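Long-range contacts in short chain dehydrogenase (Rhodopseudomonas palustris, PDB 3H7A), which belongs to the short-chain dehydrogenase/reductase family and may be an NAD(P)-dependent oxidoreductase, its substrate and activity not established: residues A65-N76 and W116-R127; V106-C115 and A153-L162. All blocks are in the same frame, centred on the assembly; numbering follows the deposited sequence. Where two conformers were deposited one is given.

Contact 1: A65-N76 and W116-R127; sequences ARNEDEVTAFLN and WAGFVSGRESAR
One indole N-H, that of Trp116, faces two acceptors at once: NE1 lies 3.1 Å from Arg66 O and 3.3 Å from Glu68 OE1, and both bonds are weak because neither is straight. Both partners come to the ring's edge, the Glu68 carboxylate plane standing 88° from the indole's. Glu68 gets there with CG between its backbone N and carbonyl carbon (chi1 59°) and a bend at chi2, which brings OE1 to the NE1-CZ2 edge.

Helices 68-81 and 104-132 pack side by side over strands 9-13 and 84-89 of the Rossmann-type sheet, which Leu75 and Ser121 both touch. The middle is mixed, aliphatic groups lying on hydroxyls bonded back to their own helices: Val71 CG1 meets Val120 CG1 at 3.8 Å and also Ser121 OG, and Leu75 CD1 touches Glu124 CB and Ser125 OG, itself bonded to Thr87. At the far end Arg127 NH2 gives Asn76 OD1 a straight bond of 2.9 Å (178°). Its guanidinium holds Glu124 OE1 side-on, while Arg123, also paired with Asp104 of the second subunit, takes Glu124 OE2.

The charge of Glu124 is thus probably stabilised, and the network probably holds Arg127 in place for Asn76.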
loop_
_atom_site.group_PDB
_atom_site.type_symbol
_atom_site.label_atom_id
_atom_site.label_comp_id
_atom_site.label_asym_id
_atom_site.label_seq_id
_atom_site.Cartn_x
_atom_site.Cartn_y
_atom_site.Cartn_z
ATOM N N ALA B 65 -11.934 -18.680 21.738
ATOM C CA ALA B 65 -11.248 -17.393 21.689
ATOM C C ALA B 65 -12.174 -16.189 21.559
ATOM O O ALA B 65 -11.771 -15.078 21.888
ATOM C CB ALA B 65 -10.192 -17.399 20.595
ATOM N N ARG B 66 -13.420 -16.410 21.129
ATOM C CA ARG B 66 -14.445 -15.361 21.161
ATOM C C ARG B 66 -14.757 -14.913 22.583
ATOM O O ARG B 66 -15.183 -13.784 22.799
ATOM C CB ARG B 66 -15.741 -15.836 20.517
ATOM C CG ARG B 66 -15.631 -16.175 19.060
ATOM C CD ARG B 66 -16.932 -16.750 18.557
ATOM N NE ARG B 66 -17.217 -18.035 19.181
ATOM C CZ ARG B 66 -18.014 -18.959 18.661
ATOM N NH1 ARG B 66 -18.611 -18.755 17.489
ATOM N NH2 ARG B 66 -18.203 -20.099 19.311
ATOM N N ASN B 67 -14.554 -15.812 23.543
ATOM C CA ASN B 67 -14.878 -15.558 24.941
ATOM C C ASN B 67 -13.688 -14.891 25.647
ATOM O O ASN B 67 -12.675 -15.534 25.932
ATOM C CB ASN B 67 -15.299 -16.881 25.604
ATOM C CG ASN B 67 -15.984 -16.696 26.958
ATOM O OD1 ASN B 67 -15.617 -15.842 27.771
ATOM N ND2 ASN B 67 -16.982 -17.532 27.211
ATOM N N GLU B 68 -13.828 -13.597 25.929
ATOM C CA GLU B 68 -12.739 -12.790 26.492
ATOM C C GLU B 68 -12.281 -13.242 27.875
ATOM O O GLU B 68 -11.133 -13.022 28.248
ATOM C CB GLU B 68 -13.111 -11.305 26.516
ATOM C CG GLU B 68 -14.365 -10.946 27.316
ATOM C CD GLU B 68 -15.656 -11.045 26.508
ATOM O OE1 GLU B 68 -15.647 -11.621 25.398
ATOM O OE2 GLU B 68 -16.683 -10.543 27.000
ATOM N N ASP B 69 -13.186 -13.874 28.620
ATOM C CA ASP B 69 -12.890 -14.372 29.955
ATOM C C ASP B 69 -12.021 -15.613 29.858
ATOM O O ASP B 69 -11.107 -15.791 30.653
ATOM C CB ASP B 69 -14.187 -14.658 30.713
ATOM C CG ASP B 69 -15.013 -13.397 30.952
ATOM O OD1 ASP B 69 -14.422 -12.320 31.202
ATOM O OD2 ASP B 69 -16.260 -13.486 30.886
ATOM N N GLU B 70 -12.312 -16.453 28.867
ATOM C CA GLU B 70 -11.523 -17.637 28.568
ATOM C C GLU B 70 -10.133 -17.290 28.028
ATOM O O GLU B 70 -9.155 -17.951 28.383
ATOM C CB GLU B 70 -12.254 -18.531 27.566
ATOM C CG GLU B 70 -13.442 -19.301 28.130
ATOM C CD GLU B 70 -14.030 -20.309 27.126
ATOM O OE1 GLU B 70 -13.261 -21.058 26.481
ATOM O OE2 GLU B 70 -15.272 -20.359 26.992
ATOM N N VAL B 71 -10.045 -16.275 27.163
ATOM C CA VAL B 71 -8.745 -15.818 26.633
ATOM C C VAL B 71 -7.871 -15.311 27.769
ATOM O O VAL B 71 -6.711 -15.692 27.879
ATOM C CB VAL B 71 -8.896 -14.698 25.544
ATOM C CG1 VAL B 71 -7.562 -14.020 25.242
ATOM C CG2 VAL B 71 -9.458 -15.273 24.274
ATOM N N THR B 72 -8.451 -14.466 28.617
ATOM C CA THR B 72 -7.751 -13.903 29.762
ATOM C C THR B 72 -7.282 -15.011 30.720
ATOM O O THR B 72 -6.151 -14.974 31.214
ATOM C CB THR B 72 -8.648 -12.862 30.448
ATOM O OG1 THR B 72 -9.149 -11.967 29.447
ATOM C CG2 THR B 72 -7.894 -12.047 31.499
ATOM N N ALA B 73 -8.130 -16.009 30.952
ATOM C CA ALA B 73 -7.801 -17.092 31.874
ATOM C C ALA B 73 -6.739 -17.999 31.293
ATOM O O ALA B 73 -5.872 -18.463 32.021
ATOM C CB ALA B 73 -9.050 -17.898 32.257
ATOM N N PHE B 74 -6.810 -18.240 29.985
ATOM C CA PHE B 74 -5.784 -19.002 29.256
ATOM C C PHE B 74 -4.377 -18.357 29.347
ATOM O O PHE B 74 -3.373 -19.042 29.594
ATOM C CB PHE B 74 -6.246 -19.167 27.796
ATOM C CG PHE B 74 -5.299 -19.942 26.908
ATOM C CD1 PHE B 74 -5.373 -21.336 26.830
ATOM C CD2 PHE B 74 -4.377 -19.276 26.093
ATOM C CE1 PHE B 74 -4.526 -22.042 25.987
ATOM C CE2 PHE B 74 -3.520 -19.979 25.255
ATOM C CZ PHE B 74 -3.598 -21.364 25.196
ATOM N N LEU B 75 -4.319 -17.037 29.167
ATOM C CA LEU B 75 -3.057 -16.307 29.182
ATOM C C LEU B 75 -2.500 -16.131 30.582
ATOM O O LEU B 75 -1.294 -16.286 30.789
ATOM C CB LEU B 75 -3.211 -14.952 28.479
ATOM C CG LEU B 75 -3.483 -15.042 26.971
ATOM C CD1 LEU B 75 -3.832 -13.696 26.380
ATOM C CD2 LEU B 75 -2.304 -15.653 26.256
ATOM N N ASN B 76 -3.376 -15.802 31.535
ATOM C CA ASN B 76 -3.010 -15.758 32.948
ATOM C C ASN B 76 -2.457 -17.102 33.432
ATOM O O ASN B 76 -1.453 -17.135 34.145
ATOM C CB ASN B 76 -4.210 -15.368 33.804
ATOM C CG ASN B 76 -4.498 -13.885 33.778
ATOM O OD1 ASN B 76 -3.668 -13.080 33.352
ATOM N ND2 ASN B 76 -5.689 -13.509 34.240
ATOM N N TRP B 116 -11.838 -9.566 17.255
ATOM C CA TRP B 116 -12.100 -9.345 18.673
ATOM C C TRP B 116 -11.207 -10.244 19.504
ATOM O O TRP B 116 -10.516 -9.785 20.397
ATOM C CB TRP B 116 -13.579 -9.628 18.970
ATOM C CG TRP B 116 -13.916 -9.841 20.431
ATOM C CD1 TRP B 116 -14.252 -11.023 21.036
ATOM C CD2 TRP B 116 -13.953 -8.840 21.458
ATOM N NE1 TRP B 116 -14.488 -10.817 22.377
ATOM C CE2 TRP B 116 -14.313 -9.487 22.660
ATOM C CE3 TRP B 116 -13.716 -7.460 21.478
ATOM C CZ2 TRP B 116 -14.437 -8.802 23.866
ATOM C CZ3 TRP B 116 -13.846 -6.779 22.673
ATOM C CH2 TRP B 116 -14.202 -7.454 23.855
ATOM N N ALA B 117 -11.171 -11.517 19.151
ATOM C CA ALA B 117 -10.352 -12.477 19.879
ATOM C C ALA B 117 -8.879 -12.102 19.849
ATOM O O ALA B 117 -8.155 -12.317 20.830
ATOM C CB ALA B 117 -10.551 -13.838 19.306
ATOM N N GLY B 118 -8.441 -11.526 18.730
ATOM C CA GLY B 118 -7.076 -11.078 18.560
ATOM C C GLY B 118 -6.764 -9.866 19.384
ATOM O O GLY B 118 -5.680 -9.766 19.940
ATOM N N PHE B 119 -7.710 -8.935 19.444
ATOM C CA PHE B 119 -7.558 -7.754 20.290
ATOM C C PHE B 119 -7.393 -8.149 21.755
ATOM O O PHE B 119 -6.533 -7.606 22.447
ATOM C CB PHE B 119 -8.749 -6.804 20.128
ATOM C CG PHE B 119 -8.876 -5.787 21.249
ATOM C CD1 PHE B 119 -7.972 -4.740 21.359
ATOM C CD2 PHE B 119 -9.900 -5.892 22.181
ATOM C CE1 PHE B 119 -8.080 -3.807 22.383
ATOM C CE2 PHE B 119 -10.017 -4.972 23.219
ATOM C CZ PHE B 119 -9.104 -3.927 23.317
ATOM N N VAL B 120 -8.207 -9.093 22.219
ATOM C CA VAL B 120 -8.197 -9.463 23.631
ATOM C C VAL B 120 -6.917 -10.211 23.945
ATOM O O VAL B 120 -6.236 -9.876 24.917
ATOM C CB VAL B 120 -9.461 -10.242 24.061
ATOM C CG1 VAL B 120 -9.373 -10.671 25.529
ATOM C CG2 VAL B 120 -10.713 -9.370 23.841
ATOM N N SER B 121 -6.568 -11.175 23.091
ATOM C CA SER B 121 -5.300 -11.896 23.206
ATOM C C SER B 121 -4.100 -10.975 23.201
ATOM O O SER B 121 -3.149 -11.191 23.956
ATOM C CB SER B 121 -5.146 -12.863 22.050
ATOM O OG SER B 121 -6.208 -13.783 22.069
ATOM N N GLY B 122 -4.136 -9.960 22.342
ATOM C CA GLY B 122 -3.028 -9.038 22.232
ATOM C C GLY B 122 -2.894 -8.193 23.480
ATOM O O GLY B 122 -1.815 -8.123 24.071
ATOM N N ARG B 123 -3.998 -7.557 23.872
ATOM C CA ARG B 123 -4.047 -6.686 25.047
ATOM C C ARG B 123 -3.645 -7.401 26.330
ATOM O O ARG B 123 -2.839 -6.886 27.118
ATOM C CB ARG B 123 -5.452 -6.086 25.211
ATOM C CG ARG B 123 -5.541 -5.046 26.334
ATOM C CD ARG B 123 -6.986 -4.737 26.707
ATOM N NE ARG B 123 -7.689 -5.918 27.213
ATOM C CZ ARG B 123 -9.011 -6.051 27.256
ATOM N NH1 ARG B 123 -9.797 -5.069 26.822
ATOM N NH2 ARG B 123 -9.548 -7.168 27.733
ATOM N N GLU B 124 -4.185 -8.600 26.524
ATOM C CA GLU B 124 -3.865 -9.380 27.713
ATOM C C GLU B 124 -2.444 -9.933 27.701
ATOM O O GLU B 124 -1.815 -9.982 28.750
ATOM C CB GLU B 124 -4.914 -10.477 27.962
ATOM C CG GLU B 124 -6.320 -9.924 28.253
ATOM C CD GLU B 124 -6.341 -8.843 29.349
ATOM O OE1 GLU B 124 -5.864 -9.108 30.480
ATOM O OE2 GLU B 124 -6.839 -7.726 29.076
ATOM N N SER B 125 -1.942 -10.340 26.530
ATOM C CA SER B 125 -0.537 -10.715 26.397
ATOM C C SER B 125 0.402 -9.552 26.717
ATOM O O SER B 125 1.377 -9.734 27.422
ATOM C CB SER B 125 -0.249 -11.240 25.001
ATOM O OG SER B 125 -0.919 -12.470 24.804
ATOM N N ALA B 126 0.088 -8.363 26.202
ATOM C CA ALA B 126 0.842 -7.154 26.491
ATOM C C ALA B 126 0.878 -6.842 27.990
ATOM O O ALA B 126 1.923 -6.489 28.514
ATOM C CB ALA B 126 0.247 -5.982 25.733
ATOM N N ARG B 127 -0.266 -6.957 28.670
ATOM C CA ARG B 127 -0.334 -6.727 30.109
ATOM C C ARG B 127 0.646 -7.643 30.832
ATOM O O ARG B 127 1.469 -7.175 31.616
ATOM C CB ARG B 127 -1.752 -6.931 30.641
ATOM C CG ARG B 127 -1.901 -6.616 32.127
ATOM C CD ARG B 127 -3.300 -6.931 32.684
ATOM N NE ARG B 127 -3.842 -8.198 32.188
ATOM C CZ ARG B 127 -3.618 -9.404 32.721
ATOM N NH1 ARG B 127 -2.855 -9.558 33.803
ATOM N NH2 ARG B 127 -4.168 -10.471 32.157
HETATM O O HOH W 1 -9.671 -9.321 29.692
#

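Contact 2: V106-C115 and A153-L162; sequences VFRKVWEMAC and AAFASAKFGL
Phe107 reaches helix 153-162 with the CD1-CE1-CZ side of its ring. Its CB leads to CG anti to the backbone N (chi1 -165°), which carries the ring across to the other helix. There CD1 rests 3.6 Å from Ala154 CA and also touches the methyl of Ala154; CE1 faces Ala153 O and Ser157 CB; and CZ, the tip, is 3.5 Å from Ser157 OG. A water sits over the centre of one ring face and donates to both Phe107 O and Ala154 O, joining the two backbones. An alanine here is likely to open a gap beside Ala154 and Ser157 and leave Phe119 of the second subunit without its stacking partner.

Further along, Ala158 CB is a knob in a hole made by Val110, Trp111, Ala114 and Cys115, 3.8 Å from Val110 CG1. Cys115 CB comes to 3.4 Å from Ala158 O, and Cys115 SG lies 3.6 Å from Gly161 C; a CB on Gly161 would clash with that sulfur. Such small residues let the axes approach to 8.4 Å, at -30°. No direct hydrogen bond crosses; a second water lies between Ala114 O and Lys159 NZ and probably bridges them, and NZ also donates to Thr140 O. Segment 153-162 carries the family's Tyr-x-x-x-Lys position, with Phe155 in place of the tyrosine ahead of Lys159.

The two segments are parts of helices 104-132 and 153-173, which follow the neighbouring strands 84-89 and 135-142 of the parallel Rossmann-type sheet. The same helix pair, the usual dimer interface of the family, meets the second subunit: Trp111 stacks on its counterpart, and Ser157 OG bonds to Gly161 O of that chain.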
loop_
_atom_site.group_PDB
_atom_site.type_symbol
_atom_site.label_atom_id
_atom_site.label_comp_id
_atom_site.label_asym_id
_atom_site.label_seq_id
_atom_site.Cartn_x
_atom_site.Cartn_y
_atom_site.Cartn_z
ATOM N N VAL B 106 -23.204 -14.154 10.573
ATOM C CA VAL B 106 -21.895 -14.423 9.961
ATOM C C VAL B 106 -20.899 -13.266 10.152
ATOM O O VAL B 106 -19.775 -13.494 10.589
ATOM C CB VAL B 106 -22.043 -14.831 8.466
ATOM C CG1 VAL B 106 -20.735 -14.645 7.682
ATOM C CG2 VAL B 106 -22.523 -16.281 8.384
ATOM N N PHE B 107 -21.330 -12.038 9.875
ATOM C CA PHE B 107 -20.478 -10.864 10.038
ATOM C C PHE B 107 -20.008 -10.686 11.498
ATOM O O PHE B 107 -18.809 -10.496 11.724
ATOM C CB PHE B 107 -21.167 -9.598 9.503
ATOM C CG PHE B 107 -20.220 -8.408 9.291
ATOM C CD1 PHE B 107 -19.574 -8.214 8.064
ATOM C CD2 PHE B 107 -19.995 -7.473 10.312
ATOM C CE1 PHE B 107 -18.691 -7.122 7.851
ATOM C CE2 PHE B 107 -19.146 -6.378 10.115
ATOM C CZ PHE B 107 -18.475 -6.211 8.890
ATOM N N ARG B 108 -20.935 -10.756 12.465
ATOM C CA ARG B 108 -20.599 -10.628 13.897
ATOM C C ARG B 108 -19.654 -11.736 14.374
ATOM O O ARG B 108 -18.664 -11.457 15.064
ATOM C CB ARG B 108 -21.866 -10.659 14.756
ATOM C CG ARG B 108 -22.025 -9.493 15.732
ATOM C CD ARG B 108 -21.334 -9.661 17.085
ATOM N NE ARG B 108 -21.415 -8.409 17.851
ATOM C CZ ARG B 108 -20.890 -8.206 19.057
ATOM N NH1 ARG B 108 -21.023 -7.019 19.642
ATOM N NH2 ARG B 108 -20.231 -9.176 19.678
ATOM N N LYS B 109 -19.981 -12.987 14.023
ATOM C CA LYS B 109 -19.214 -14.192 14.422
ATOM C C LYS B 109 -17.796 -14.182 13.875
ATOM O O LYS B 109 -16.851 -14.537 14.595
ATOM C CB LYS B 109 -19.910 -15.487 13.964
ATOM C CG LYS B 109 -19.301 -16.824 14.483
ATOM C CD LYS B 109 -19.921 -18.095 13.813
ATOM C CE LYS B 109 -18.987 -18.798 12.784
ATOM N NZ LYS B 109 -19.010 -18.267 11.369
ATOM N N VAL B 110 -17.647 -13.802 12.603
ATOM C CA VAL B 110 -16.315 -13.719 11.990
ATOM C C VAL B 110 -15.483 -12.630 12.675
ATOM O O VAL B 110 -14.313 -12.848 12.989
ATOM C CB VAL B 110 -16.405 -13.544 10.457
ATOM C CG1 VAL B 110 -15.061 -13.197 9.854
ATOM C CG2 VAL B 110 -16.921 -14.834 9.858
ATOM N N TRP B 111 -16.096 -11.484 12.973
ATOM C CA TRP B 111 -15.409 -10.476 13.763
ATOM C C TRP B 111 -15.011 -10.952 15.180
ATOM O O TRP B 111 -13.877 -10.711 15.629
ATOM C CB TRP B 111 -16.256 -9.221 13.865
ATOM C CG TRP B 111 -15.639 -8.185 14.757
ATOM C CD1 TRP B 111 -14.636 -7.316 14.430
ATOM C CD2 TRP B 111 -15.982 -7.908 16.123
ATOM N NE1 TRP B 111 -14.326 -6.521 15.511
ATOM C CE2 TRP B 111 -15.141 -6.855 16.558
ATOM C CE3 TRP B 111 -16.923 -8.445 17.019
ATOM C CZ2 TRP B 111 -15.217 -6.316 17.846
ATOM C CZ3 TRP B 111 -17.001 -7.911 18.303
ATOM C CH2 TRP B 111 -16.148 -6.853 18.703
ATOM N N GLU B 112 -15.932 -11.624 15.877
ATOM C CA GLU B 112 -15.660 -12.123 17.234
ATOM C C GLU B 112 -14.477 -13.085 17.257
ATOM O O GLU B 112 -13.630 -13.008 18.140
ATOM C CB GLU B 112 -16.880 -12.817 17.843
ATOM C CG GLU B 112 -18.076 -11.900 18.113
ATOM C CD GLU B 112 -19.286 -12.647 18.683
ATOM O OE1 GLU B 112 -19.346 -13.901 18.610
ATOM O OE2 GLU B 112 -20.180 -11.962 19.211
ATOM N N MET B 113 -14.431 -13.955 16.254
ATOM C CA MET B 113 -13.425 -15.013 16.166
ATOM C C MET B 113 -12.070 -14.488 15.662
ATOM O O MET B 113 -11.033 -14.771 16.259
ATOM C CB MET B 113 -13.965 -16.143 15.265
ATOM C CG MET B 113 -13.164 -17.447 15.226
ATOM S SD MET B 113 -13.592 -18.761 16.413
ATOM C CE MET B 113 -12.714 -18.231 17.868
ATOM N N ALA B 114 -12.089 -13.721 14.569
ATOM C CA ALA B 114 -10.864 -13.327 13.854
ATOM C C ALA B 114 -10.269 -11.962 14.200
ATOM O O ALA B 114 -9.152 -11.654 13.793
ATOM C CB ALA B 114 -11.107 -13.406 12.346
ATOM N N CYS B 115 -11.022 -11.132 14.908
ATOM C CA CYS B 115 -10.583 -9.783 15.183
ATOM C C CYS B 115 -10.643 -9.428 16.677
ATOM O O CYS B 115 -9.633 -9.045 17.271
ATOM C CB CYS B 115 -11.406 -8.786 14.377
ATOM S SG CYS B 115 -10.836 -7.096 14.711
ATOM N N ALA B 153 -16.601 -9.677 2.265
ATOM C CA ALA B 153 -16.867 -8.553 3.193
ATOM C C ALA B 153 -16.741 -8.895 4.674
ATOM O O ALA B 153 -16.145 -8.122 5.425
ATOM C CB ALA B 153 -18.218 -7.858 2.898
ATOM N N ALA B 154 -17.260 -10.049 5.096
ATOM C CA ALA B 154 -17.158 -10.412 6.511
ATOM C C ALA B 154 -15.737 -10.795 6.919
ATOM O O ALA B 154 -15.246 -10.340 7.953
ATOM C CB ALA B 154 -18.153 -11.523 6.887
ATOM N N PHE B 155 -15.102 -11.655 6.127
ATOM C CA PHE B 155 -13.752 -12.134 6.436
ATOM C C PHE B 155 -12.672 -11.041 6.335
ATOM O O PHE B 155 -11.853 -10.882 7.249
ATOM C CB PHE B 155 -13.415 -13.334 5.540
ATOM C CG PHE B 155 -12.117 -14.023 5.882
ATOM C CD1 PHE B 155 -11.853 -14.456 7.173
ATOM C CD2 PHE B 155 -11.157 -14.249 4.900
ATOM C CE1 PHE B 155 -10.644 -15.102 7.483
ATOM C CE2 PHE B 155 -9.943 -14.893 5.201
ATOM C CZ PHE B 155 -9.696 -15.331 6.496
ATOM N N ALA B 156 -12.673 -10.285 5.236
ATOM C CA ALA B 156 -11.717 -9.216 5.047
ATOM C C ALA B 156 -11.920 -8.127 6.114
ATOM O O ALA B 156 -10.943 -7.558 6.601
ATOM C CB ALA B 156 -11.824 -8.625 3.639
ATOM N N SER B 157 -13.164 -7.866 6.512
ATOM C CA SER B 157 -13.400 -6.821 7.535
ATOM C C SER B 157 -12.703 -7.165 8.836
ATOM O O SER B 157 -12.020 -6.327 9.441
ATOM C CB SER B 157 -14.875 -6.614 7.802
ATOM O OG SER B 157 -15.037 -5.526 8.691
ATOM N N ALA B 158 -12.853 -8.418 9.245
ATOM C CA ALA B 158 -12.208 -8.911 10.454
ATOM C C ALA B 158 -10.687 -9.007 10.304
ATOM O O ALA B 158 -9.968 -8.703 11.253
ATOM C CB ALA B 158 -12.791 -10.258 10.848
ATOM N N LYS B 159 -10.187 -9.447 9.143
ATOM C CA LYS B 159 -8.720 -9.518 8.928
ATOM C C LYS B 159 -8.022 -8.139 8.860
ATOM O O LYS B 159 -6.957 -7.954 9.457
ATOM C CB LYS B 159 -8.337 -10.399 7.722
ATOM C CG LYS B 159 -8.838 -11.838 7.794
ATOM C CD LYS B 159 -8.325 -12.631 9.010
ATOM C CE LYS B 159 -6.839 -12.760 9.031
ATOM N NZ LYS B 159 -6.430 -13.741 10.080
ATOM N N PHE B 160 -8.647 -7.186 8.171
ATOM C CA PHE B 160 -8.198 -5.789 8.144
ATOM C C PHE B 160 -8.201 -5.267 9.573
ATOM O O PHE B 160 -7.236 -4.647 10.017
ATOM C CB PHE B 160 -9.160 -4.935 7.332
ATOM C CG PHE B 160 -8.818 -4.805 5.873
ATOM C CD1 PHE B 160 -8.712 -5.927 5.048
ATOM C CD2 PHE B 160 -8.737 -3.542 5.291
ATOM C CE1 PHE B 160 -8.463 -5.768 3.688
ATOM C CE2 PHE B 160 -8.482 -3.391 3.958
ATOM C CZ PHE B 160 -8.373 -4.508 3.146
ATOM N N GLY B 161 -9.290 -5.547 10.288
ATOM C CA GLY B 161 -9.445 -5.131 11.688
ATOM C C GLY B 161 -8.322 -5.666 12.558
ATOM O O GLY B 161 -7.756 -4.926 13.366
ATOM N N LEU B 162 -7.982 -6.947 12.386
ATOM C CA LEU B 162 -6.842 -7.537 13.118
ATOM C C LEU B 162 -5.492 -6.848 12.774
ATOM O O LEU B 162 -4.641 -6.601 13.655
ATOM C CB LEU B 162 -6.754 -9.061 12.849
ATOM C CG LEU B 162 -5.710 -9.787 13.715
ATOM C CD1 LEU B 162 -6.145 -9.773 15.162
ATOM C CD2 LEU B 162 -5.474 -11.223 13.230
HETATM O O HOH W 2 -16.317 -9.332 10.377
HETATM O O HOH W 3 -7.722 -13.689 12.605
#

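Overall arrangement
Helix 104-132 is common to both contacts: its earlier part packs on helix 153-173 in contact 2, its later part on helix 68-81 in contact 1. The contact centres are 16 Å apart, and the segments alternate along the chain, in the order 65-76, 106-115, 116-127, 153-162. Segments 106-115 and 116-127 are consecutive, and the wider pi-type turn of helix 104-132 joins them, probably through Trp116 N to Trp111 O (2.8 Å); Arg66 also packs against Lys109 and Glu112. Three neighbouring helices of the Rossmann-type fold are thereby linked, connected in sequence through strands 84-89 and 135-142. Both contacts also touch the second subunit, which ties this helix layer to the subunit interface.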